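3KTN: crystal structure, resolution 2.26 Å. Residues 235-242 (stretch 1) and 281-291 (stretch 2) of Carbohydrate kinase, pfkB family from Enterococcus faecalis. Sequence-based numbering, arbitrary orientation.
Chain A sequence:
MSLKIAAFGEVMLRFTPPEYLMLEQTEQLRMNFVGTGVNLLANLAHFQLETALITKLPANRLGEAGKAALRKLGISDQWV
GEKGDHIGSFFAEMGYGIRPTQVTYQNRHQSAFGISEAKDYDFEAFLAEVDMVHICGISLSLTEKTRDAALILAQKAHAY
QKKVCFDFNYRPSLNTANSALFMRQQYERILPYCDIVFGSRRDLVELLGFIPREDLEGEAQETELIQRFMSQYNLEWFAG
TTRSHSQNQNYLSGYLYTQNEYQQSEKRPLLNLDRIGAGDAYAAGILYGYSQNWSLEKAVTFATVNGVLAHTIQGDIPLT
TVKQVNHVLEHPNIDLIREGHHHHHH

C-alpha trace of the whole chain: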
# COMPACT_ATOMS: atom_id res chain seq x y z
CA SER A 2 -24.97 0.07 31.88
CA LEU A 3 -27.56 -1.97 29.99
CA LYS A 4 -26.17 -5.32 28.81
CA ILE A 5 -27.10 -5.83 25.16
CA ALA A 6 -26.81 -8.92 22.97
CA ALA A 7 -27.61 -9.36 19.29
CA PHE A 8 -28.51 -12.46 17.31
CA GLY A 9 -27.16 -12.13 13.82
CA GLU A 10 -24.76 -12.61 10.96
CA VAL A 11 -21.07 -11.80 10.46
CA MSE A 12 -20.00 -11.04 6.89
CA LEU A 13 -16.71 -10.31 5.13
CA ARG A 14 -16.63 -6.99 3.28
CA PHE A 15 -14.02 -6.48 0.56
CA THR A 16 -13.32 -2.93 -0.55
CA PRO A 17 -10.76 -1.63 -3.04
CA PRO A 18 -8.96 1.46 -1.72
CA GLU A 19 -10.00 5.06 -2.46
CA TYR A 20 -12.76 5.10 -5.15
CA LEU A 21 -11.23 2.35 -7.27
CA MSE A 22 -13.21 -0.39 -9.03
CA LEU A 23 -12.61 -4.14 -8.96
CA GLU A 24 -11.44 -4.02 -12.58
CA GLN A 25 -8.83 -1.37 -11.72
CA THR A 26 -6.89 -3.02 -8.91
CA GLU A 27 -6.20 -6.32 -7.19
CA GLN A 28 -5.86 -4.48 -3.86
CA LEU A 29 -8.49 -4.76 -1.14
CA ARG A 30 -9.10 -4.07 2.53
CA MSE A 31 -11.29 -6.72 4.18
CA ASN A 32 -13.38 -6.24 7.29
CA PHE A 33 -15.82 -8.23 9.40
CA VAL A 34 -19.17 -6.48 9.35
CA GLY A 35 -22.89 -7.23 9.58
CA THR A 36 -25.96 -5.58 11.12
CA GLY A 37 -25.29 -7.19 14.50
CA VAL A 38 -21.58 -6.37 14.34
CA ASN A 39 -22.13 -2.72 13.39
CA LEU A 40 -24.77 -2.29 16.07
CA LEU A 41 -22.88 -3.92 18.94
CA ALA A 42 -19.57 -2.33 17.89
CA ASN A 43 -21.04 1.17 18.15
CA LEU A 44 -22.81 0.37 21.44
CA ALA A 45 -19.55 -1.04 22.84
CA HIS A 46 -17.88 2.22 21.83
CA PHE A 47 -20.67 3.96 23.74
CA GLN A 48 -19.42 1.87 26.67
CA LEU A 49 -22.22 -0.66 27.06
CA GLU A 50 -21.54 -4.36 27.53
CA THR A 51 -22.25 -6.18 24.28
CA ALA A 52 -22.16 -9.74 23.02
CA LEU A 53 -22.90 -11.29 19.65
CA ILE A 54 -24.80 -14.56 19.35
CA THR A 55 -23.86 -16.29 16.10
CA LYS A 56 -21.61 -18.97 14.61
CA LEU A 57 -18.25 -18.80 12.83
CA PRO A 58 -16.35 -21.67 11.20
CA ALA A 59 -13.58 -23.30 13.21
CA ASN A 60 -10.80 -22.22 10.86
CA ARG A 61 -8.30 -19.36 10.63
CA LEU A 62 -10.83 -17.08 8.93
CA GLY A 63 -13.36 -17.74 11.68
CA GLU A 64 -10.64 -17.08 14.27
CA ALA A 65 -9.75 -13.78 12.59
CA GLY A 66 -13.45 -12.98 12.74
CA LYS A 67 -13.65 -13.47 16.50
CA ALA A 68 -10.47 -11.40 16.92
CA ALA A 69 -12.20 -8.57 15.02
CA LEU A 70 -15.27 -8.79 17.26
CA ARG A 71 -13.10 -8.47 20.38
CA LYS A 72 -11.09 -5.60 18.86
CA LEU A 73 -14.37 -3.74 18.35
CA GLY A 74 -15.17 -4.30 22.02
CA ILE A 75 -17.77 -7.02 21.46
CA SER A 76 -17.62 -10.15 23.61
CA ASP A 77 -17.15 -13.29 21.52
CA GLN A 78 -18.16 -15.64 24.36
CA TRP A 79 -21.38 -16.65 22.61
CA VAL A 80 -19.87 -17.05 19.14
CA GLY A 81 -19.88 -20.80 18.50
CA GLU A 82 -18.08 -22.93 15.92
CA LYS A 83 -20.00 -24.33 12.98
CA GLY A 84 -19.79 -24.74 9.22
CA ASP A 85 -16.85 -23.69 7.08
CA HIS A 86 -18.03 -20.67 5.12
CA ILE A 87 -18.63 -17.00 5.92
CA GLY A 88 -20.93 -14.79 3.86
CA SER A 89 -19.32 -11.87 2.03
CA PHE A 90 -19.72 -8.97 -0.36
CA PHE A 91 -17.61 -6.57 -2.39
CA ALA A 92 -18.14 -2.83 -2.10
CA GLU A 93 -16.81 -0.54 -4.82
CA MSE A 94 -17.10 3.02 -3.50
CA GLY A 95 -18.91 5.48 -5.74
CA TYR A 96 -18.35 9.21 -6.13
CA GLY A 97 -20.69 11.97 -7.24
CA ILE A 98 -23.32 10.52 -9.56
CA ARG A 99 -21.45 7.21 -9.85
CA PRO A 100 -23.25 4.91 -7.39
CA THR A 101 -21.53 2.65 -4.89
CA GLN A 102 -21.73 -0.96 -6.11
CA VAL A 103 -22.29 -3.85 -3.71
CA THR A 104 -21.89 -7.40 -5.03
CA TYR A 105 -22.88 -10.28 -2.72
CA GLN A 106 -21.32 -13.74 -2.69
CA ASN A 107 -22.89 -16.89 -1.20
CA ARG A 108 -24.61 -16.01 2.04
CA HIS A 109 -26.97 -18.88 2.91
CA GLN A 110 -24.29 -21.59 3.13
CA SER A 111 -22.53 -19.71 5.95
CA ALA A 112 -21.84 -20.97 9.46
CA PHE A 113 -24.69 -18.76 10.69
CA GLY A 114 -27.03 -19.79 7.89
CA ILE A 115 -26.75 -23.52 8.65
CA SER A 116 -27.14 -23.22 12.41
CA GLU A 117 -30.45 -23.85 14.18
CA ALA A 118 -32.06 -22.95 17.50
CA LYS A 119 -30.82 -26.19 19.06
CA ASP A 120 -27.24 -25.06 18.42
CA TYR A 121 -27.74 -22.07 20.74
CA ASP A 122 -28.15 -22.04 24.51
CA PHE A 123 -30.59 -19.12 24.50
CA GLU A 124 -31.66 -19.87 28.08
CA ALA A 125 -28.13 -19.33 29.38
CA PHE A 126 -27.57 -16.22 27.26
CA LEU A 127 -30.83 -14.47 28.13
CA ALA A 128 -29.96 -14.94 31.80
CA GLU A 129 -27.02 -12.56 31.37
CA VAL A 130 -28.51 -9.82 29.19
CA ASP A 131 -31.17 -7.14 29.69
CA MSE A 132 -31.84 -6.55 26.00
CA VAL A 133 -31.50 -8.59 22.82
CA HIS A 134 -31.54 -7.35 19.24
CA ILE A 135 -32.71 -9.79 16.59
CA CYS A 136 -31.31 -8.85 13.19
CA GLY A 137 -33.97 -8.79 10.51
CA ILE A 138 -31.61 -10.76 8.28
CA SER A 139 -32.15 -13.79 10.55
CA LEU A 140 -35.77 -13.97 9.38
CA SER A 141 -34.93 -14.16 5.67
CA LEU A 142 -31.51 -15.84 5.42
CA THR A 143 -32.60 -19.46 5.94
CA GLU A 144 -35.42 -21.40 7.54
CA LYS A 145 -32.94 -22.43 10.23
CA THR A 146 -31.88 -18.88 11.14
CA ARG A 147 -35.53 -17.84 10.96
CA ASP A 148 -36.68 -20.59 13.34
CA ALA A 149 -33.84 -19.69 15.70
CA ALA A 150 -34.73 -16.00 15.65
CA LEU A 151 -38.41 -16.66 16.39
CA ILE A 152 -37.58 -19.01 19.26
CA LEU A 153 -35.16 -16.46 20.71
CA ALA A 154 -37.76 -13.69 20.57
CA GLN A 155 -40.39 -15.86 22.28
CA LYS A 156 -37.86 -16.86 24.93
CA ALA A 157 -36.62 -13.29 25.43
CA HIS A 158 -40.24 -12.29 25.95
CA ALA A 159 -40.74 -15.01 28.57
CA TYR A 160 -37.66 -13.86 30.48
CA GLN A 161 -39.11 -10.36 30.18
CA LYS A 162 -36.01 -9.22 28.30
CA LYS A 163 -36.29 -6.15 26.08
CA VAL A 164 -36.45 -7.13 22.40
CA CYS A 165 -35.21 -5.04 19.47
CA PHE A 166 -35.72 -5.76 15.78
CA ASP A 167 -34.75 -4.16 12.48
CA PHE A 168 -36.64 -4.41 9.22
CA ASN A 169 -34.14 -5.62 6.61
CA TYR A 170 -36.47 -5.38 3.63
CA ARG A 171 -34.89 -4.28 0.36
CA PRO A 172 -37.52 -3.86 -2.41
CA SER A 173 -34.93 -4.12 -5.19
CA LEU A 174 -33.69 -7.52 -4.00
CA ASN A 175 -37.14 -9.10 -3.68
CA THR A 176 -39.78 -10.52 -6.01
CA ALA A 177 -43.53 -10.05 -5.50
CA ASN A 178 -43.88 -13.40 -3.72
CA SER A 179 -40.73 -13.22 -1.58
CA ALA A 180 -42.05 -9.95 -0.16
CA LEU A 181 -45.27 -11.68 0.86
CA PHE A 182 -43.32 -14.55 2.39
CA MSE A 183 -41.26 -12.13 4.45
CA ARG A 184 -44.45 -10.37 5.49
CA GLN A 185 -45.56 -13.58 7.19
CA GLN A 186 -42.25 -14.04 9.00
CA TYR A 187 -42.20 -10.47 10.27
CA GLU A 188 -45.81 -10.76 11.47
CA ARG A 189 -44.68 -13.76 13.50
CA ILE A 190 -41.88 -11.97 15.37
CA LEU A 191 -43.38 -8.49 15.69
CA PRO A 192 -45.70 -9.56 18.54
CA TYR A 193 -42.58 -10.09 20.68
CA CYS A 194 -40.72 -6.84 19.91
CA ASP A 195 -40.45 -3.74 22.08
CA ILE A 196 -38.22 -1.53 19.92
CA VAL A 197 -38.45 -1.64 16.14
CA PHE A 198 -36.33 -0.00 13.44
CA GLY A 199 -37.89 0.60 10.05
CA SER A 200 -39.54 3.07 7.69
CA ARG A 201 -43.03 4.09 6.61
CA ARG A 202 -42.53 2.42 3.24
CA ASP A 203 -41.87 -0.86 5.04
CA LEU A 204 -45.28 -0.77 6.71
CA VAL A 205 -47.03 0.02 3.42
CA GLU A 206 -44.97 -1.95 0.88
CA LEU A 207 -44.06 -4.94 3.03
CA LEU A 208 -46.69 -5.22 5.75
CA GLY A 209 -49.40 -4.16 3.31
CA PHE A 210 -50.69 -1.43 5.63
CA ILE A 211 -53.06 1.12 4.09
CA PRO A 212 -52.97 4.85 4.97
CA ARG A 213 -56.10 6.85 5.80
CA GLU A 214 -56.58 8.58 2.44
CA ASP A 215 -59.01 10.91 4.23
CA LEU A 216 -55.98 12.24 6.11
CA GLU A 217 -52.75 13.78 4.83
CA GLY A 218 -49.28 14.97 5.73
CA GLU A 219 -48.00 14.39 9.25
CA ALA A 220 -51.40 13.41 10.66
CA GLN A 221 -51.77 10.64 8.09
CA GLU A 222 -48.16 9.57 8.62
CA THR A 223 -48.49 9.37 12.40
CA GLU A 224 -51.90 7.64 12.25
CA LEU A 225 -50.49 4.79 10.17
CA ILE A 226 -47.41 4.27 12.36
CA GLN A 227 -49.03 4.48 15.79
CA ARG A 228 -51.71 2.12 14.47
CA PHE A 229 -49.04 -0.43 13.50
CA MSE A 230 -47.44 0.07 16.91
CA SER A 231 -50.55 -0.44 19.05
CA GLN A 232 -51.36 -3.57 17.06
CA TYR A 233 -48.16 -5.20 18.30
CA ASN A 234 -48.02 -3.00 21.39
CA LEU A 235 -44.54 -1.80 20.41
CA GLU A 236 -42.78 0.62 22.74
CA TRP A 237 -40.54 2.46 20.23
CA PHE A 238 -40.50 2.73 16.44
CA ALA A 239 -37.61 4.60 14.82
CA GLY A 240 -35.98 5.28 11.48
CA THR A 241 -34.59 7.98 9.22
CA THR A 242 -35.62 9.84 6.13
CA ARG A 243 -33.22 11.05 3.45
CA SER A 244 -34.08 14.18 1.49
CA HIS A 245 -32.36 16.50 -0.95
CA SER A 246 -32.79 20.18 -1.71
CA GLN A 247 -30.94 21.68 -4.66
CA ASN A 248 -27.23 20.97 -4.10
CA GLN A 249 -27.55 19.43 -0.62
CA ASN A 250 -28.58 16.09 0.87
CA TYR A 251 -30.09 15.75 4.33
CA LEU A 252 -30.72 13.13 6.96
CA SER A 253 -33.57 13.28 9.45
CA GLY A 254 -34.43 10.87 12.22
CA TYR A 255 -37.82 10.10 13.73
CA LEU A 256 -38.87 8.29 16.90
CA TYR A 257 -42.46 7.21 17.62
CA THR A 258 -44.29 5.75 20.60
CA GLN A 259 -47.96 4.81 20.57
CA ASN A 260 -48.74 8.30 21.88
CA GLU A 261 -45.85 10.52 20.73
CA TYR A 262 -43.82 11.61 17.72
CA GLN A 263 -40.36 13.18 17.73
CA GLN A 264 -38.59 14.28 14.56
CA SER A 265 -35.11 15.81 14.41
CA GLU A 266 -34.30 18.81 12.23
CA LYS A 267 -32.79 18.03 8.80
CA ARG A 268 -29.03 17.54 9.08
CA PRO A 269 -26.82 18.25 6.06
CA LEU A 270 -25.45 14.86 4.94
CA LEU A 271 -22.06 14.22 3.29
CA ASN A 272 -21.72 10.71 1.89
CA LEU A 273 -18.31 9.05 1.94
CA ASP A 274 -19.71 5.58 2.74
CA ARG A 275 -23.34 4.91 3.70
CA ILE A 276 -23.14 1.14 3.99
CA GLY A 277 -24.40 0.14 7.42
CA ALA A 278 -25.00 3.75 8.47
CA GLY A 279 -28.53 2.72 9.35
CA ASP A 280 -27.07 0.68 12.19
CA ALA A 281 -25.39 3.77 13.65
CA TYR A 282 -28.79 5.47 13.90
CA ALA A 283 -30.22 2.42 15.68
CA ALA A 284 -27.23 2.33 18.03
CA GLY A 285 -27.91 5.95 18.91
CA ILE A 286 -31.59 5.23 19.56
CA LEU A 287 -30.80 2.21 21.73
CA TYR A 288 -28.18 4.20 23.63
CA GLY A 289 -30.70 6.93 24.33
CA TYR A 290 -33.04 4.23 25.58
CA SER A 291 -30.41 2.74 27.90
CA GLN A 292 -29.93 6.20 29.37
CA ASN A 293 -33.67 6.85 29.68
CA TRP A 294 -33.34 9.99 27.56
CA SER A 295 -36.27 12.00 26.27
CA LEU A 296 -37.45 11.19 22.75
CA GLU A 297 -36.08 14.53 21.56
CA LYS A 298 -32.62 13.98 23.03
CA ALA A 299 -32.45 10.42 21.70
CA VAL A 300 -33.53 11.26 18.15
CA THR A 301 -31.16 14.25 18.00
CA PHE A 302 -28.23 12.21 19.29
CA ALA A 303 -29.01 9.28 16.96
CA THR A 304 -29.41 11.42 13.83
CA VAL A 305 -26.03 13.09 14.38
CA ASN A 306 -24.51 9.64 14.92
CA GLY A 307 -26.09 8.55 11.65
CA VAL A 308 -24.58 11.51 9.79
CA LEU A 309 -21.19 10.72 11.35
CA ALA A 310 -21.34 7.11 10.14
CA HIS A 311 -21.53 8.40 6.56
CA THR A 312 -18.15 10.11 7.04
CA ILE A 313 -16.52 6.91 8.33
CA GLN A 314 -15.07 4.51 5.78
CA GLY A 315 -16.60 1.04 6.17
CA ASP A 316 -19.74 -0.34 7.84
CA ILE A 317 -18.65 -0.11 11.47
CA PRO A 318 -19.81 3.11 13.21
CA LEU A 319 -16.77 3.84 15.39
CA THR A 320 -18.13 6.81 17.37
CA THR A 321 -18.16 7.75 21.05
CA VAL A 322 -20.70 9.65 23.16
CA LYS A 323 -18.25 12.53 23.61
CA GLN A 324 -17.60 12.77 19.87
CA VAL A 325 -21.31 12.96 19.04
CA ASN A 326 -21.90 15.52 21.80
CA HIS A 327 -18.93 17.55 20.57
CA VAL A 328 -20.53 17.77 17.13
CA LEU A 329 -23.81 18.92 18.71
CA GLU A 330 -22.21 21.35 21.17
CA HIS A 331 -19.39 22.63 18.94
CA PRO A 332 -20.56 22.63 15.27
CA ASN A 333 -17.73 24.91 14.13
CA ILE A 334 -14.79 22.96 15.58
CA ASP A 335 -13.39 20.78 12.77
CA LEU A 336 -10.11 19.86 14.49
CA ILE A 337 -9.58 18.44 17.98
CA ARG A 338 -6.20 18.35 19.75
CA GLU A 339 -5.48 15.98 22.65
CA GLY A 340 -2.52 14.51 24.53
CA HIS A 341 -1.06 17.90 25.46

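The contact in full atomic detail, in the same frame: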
# COMPACT_ATOMS: atom_id res chain seq x y z
N LEU A 235 -45.95 -2.18 20.43
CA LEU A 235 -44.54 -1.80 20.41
C LEU A 235 -44.33 -0.59 21.30
O LEU A 235 -45.23 0.23 21.48
CB LEU A 235 -44.11 -1.46 18.98
CG LEU A 235 -44.33 -2.56 17.95
CD1 LEU A 235 -43.94 -2.06 16.57
CD2 LEU A 235 -43.52 -3.79 18.33
N GLU A 236 -43.13 -0.49 21.87
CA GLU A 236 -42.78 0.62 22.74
C GLU A 236 -42.15 1.78 21.96
O GLU A 236 -42.50 2.95 22.17
CB GLU A 236 -41.81 0.13 23.83
CG GLU A 236 -41.40 1.19 24.82
CD GLU A 236 -40.51 0.62 25.90
OE1 GLU A 236 -40.23 -0.59 25.85
OE2 GLU A 236 -40.09 1.38 26.80
N TRP A 237 -41.23 1.46 21.05
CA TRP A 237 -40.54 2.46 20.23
C TRP A 237 -40.41 2.03 18.78
O TRP A 237 -40.14 0.87 18.49
CB TRP A 237 -39.12 2.72 20.77
CG TRP A 237 -38.98 3.76 21.85
CD1 TRP A 237 -39.97 4.24 22.65
CD2 TRP A 237 -37.77 4.39 22.28
NE1 TRP A 237 -39.45 5.13 23.57
CE2 TRP A 237 -38.09 5.23 23.36
CE3 TRP A 237 -36.43 4.31 21.86
CZ2 TRP A 237 -37.14 6.01 24.03
CZ3 TRP A 237 -35.47 5.08 22.53
CH2 TRP A 237 -35.83 5.91 23.60
N PHE A 238 -40.63 2.98 17.87
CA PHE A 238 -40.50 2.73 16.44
C PHE A 238 -39.62 3.87 15.94
O PHE A 238 -39.95 5.04 16.15
CB PHE A 238 -41.85 2.78 15.72
CG PHE A 238 -41.75 2.53 14.23
CD1 PHE A 238 -41.50 1.25 13.74
CD2 PHE A 238 -41.88 3.58 13.33
CE1 PHE A 238 -41.40 1.02 12.36
CE2 PHE A 238 -41.78 3.36 11.95
CZ PHE A 238 -41.54 2.07 11.47
N ALA A 239 -38.50 3.55 15.30
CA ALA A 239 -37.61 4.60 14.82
C ALA A 239 -36.99 4.32 13.46
O ALA A 239 -36.88 3.17 13.03
CB ALA A 239 -36.52 4.86 15.86
N GLY A 240 -36.58 5.39 12.79
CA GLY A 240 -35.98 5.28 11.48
C GLY A 240 -35.51 6.64 11.02
O GLY A 240 -35.53 7.61 11.79
N THR A 241 -35.08 6.72 9.77
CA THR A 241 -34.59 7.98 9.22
C THR A 241 -35.13 8.22 7.84
O THR A 241 -35.52 7.29 7.13
CB THR A 241 -33.05 7.99 9.10
OG1 THR A 241 -32.65 6.98 8.17
CG2 THR A 241 -32.40 7.74 10.44
N THR A 242 -35.14 9.48 7.44
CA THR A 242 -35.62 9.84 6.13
C THR A 242 -34.57 10.70 5.45
O THR A 242 -34.06 11.67 6.04
CB THR A 242 -36.98 10.58 6.22
OG1 THR A 242 -37.26 11.23 4.97
CG2 THR A 242 -36.96 11.61 7.33
N ALA A 281 -25.93 2.76 12.74
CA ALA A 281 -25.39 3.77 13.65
C ALA A 281 -26.57 4.56 14.24
O ALA A 281 -26.54 4.97 15.39
CB ALA A 281 -24.44 4.71 12.92
N TYR A 282 -27.61 4.76 13.43
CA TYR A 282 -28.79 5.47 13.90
C TYR A 282 -29.44 4.63 15.00
O TYR A 282 -29.77 5.12 16.08
CB TYR A 282 -29.80 5.69 12.77
CG TYR A 282 -31.04 6.44 13.22
CD1 TYR A 282 -30.98 7.80 13.50
CD2 TYR A 282 -32.26 5.79 13.39
CE1 TYR A 282 -32.09 8.51 13.94
CE2 TYR A 282 -33.40 6.48 13.84
CZ TYR A 282 -33.30 7.84 14.11
OH TYR A 282 -34.39 8.55 14.56
N ALA A 283 -29.62 3.34 14.72
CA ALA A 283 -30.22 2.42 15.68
C ALA A 283 -29.41 2.38 16.97
O ALA A 283 -29.98 2.37 18.07
CB ALA A 283 -30.32 1.03 15.08
N ALA A 284 -28.09 2.36 16.85
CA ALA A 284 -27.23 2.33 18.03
C ALA A 284 -27.46 3.57 18.87
O ALA A 284 -27.44 3.51 20.10
CB ALA A 284 -25.76 2.25 17.62
N GLY A 285 -27.67 4.70 18.21
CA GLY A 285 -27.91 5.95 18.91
C GLY A 285 -29.25 5.92 19.63
O GLY A 285 -29.37 6.42 20.75
N ILE A 286 -30.25 5.33 18.98
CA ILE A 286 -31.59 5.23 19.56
C ILE A 286 -31.52 4.32 20.78
O ILE A 286 -32.01 4.68 21.85
CB ILE A 286 -32.61 4.63 18.56
CG1 ILE A 286 -32.84 5.60 17.39
CG2 ILE A 286 -33.92 4.31 19.27
CD1 ILE A 286 -33.23 7.02 17.81
N LEU A 287 -30.92 3.14 20.62
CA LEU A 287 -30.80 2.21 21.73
C LEU A 287 -30.02 2.81 22.89
O LEU A 287 -30.35 2.58 24.05
CB LEU A 287 -30.13 0.91 21.27
CG LEU A 287 -30.98 0.07 20.32
CD1 LEU A 287 -30.34 -1.27 20.04
CD2 LEU A 287 -32.36 -0.12 20.95
N TYR A 288 -28.98 3.58 22.58
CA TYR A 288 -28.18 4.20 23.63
C TYR A 288 -29.03 5.19 24.41
O TYR A 288 -28.93 5.26 25.64
CB TYR A 288 -26.97 4.95 23.06
CG TYR A 288 -26.12 5.54 24.15
CD1 TYR A 288 -25.42 4.71 25.03
CD2 TYR A 288 -26.08 6.92 24.37
CE1 TYR A 288 -24.69 5.25 26.10
CE2 TYR A 288 -25.36 7.46 25.43
CZ TYR A 288 -24.67 6.62 26.29
OH TYR A 288 -23.96 7.15 27.35
N GLY A 289 -29.84 5.96 23.69
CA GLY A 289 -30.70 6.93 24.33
C GLY A 289 -31.67 6.20 25.25
O GLY A 289 -31.98 6.67 26.34
N TYR A 290 -32.12 5.04 24.80
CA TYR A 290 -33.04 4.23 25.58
C TYR A 290 -32.37 3.76 26.87
O TYR A 290 -32.94 3.89 27.95
CB TYR A 290 -33.47 3.00 24.77
CG TYR A 290 -34.59 2.23 25.43
CD1 TYR A 290 -35.91 2.68 25.35
CD2 TYR A 290 -34.33 1.06 26.15
CE1 TYR A 290 -36.94 2.00 25.99
CE2 TYR A 290 -35.36 0.37 26.78
CZ TYR A 290 -36.66 0.84 26.70
OH TYR A 290 -37.68 0.16 27.32
N SER A 291 -31.16 3.23 26.75
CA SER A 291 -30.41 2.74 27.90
C SER A 291 -30.15 3.83 28.92
O SER A 291 -29.93 3.55 30.10
CB SER A 291 -29.07 2.15 27.44
OG SER A 291 -28.22 3.17 26.94

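A β-strand, residues 237-242, lies against the helix 281-291, their axes 8.9 Å apart at closest approach and their N-to-C directions 143° apart, so the two segments run roughly antiparallel. The register follows from this: Trp237 sits nearest Tyr290, Ala239 nearest Ile286 and Gly240 nearest Tyr282. Strand alternation sends Trp237, Ala239 and Thr241 toward the helix and Phe238 away; the helix answers with Tyr282, Ile286 and Tyr290, spaced four residues apart and so carried on one side.

Each end of the contact is built around an aromatic ring. Tyr290 turns its edge to the face of Trp237, with planes at 82° and the centroid of the Tyr290 ring 4.9 Å from that of the six-membered ring of Trp237, while its OH donates a hydrogen bond to Glu236 OE2 (2.8 Å), tying the tyrosine to a carboxylate just before the strand. The indole also packs on Ile286, Trp237 CE3 lying 3.6 Å from Ile286 CG2.

In the middle, Ala239 fits its methyl between two helix side chains: its CB is 4.1 Å from both Ile286 CG1 and Tyr282 CE2. At the far end, the methyl CG2 of Thr241 sits 3.3 Å from the centroid of the Tyr282 ring, almost on its normal, a CH-pi contact that uses the threonine's apolar branch.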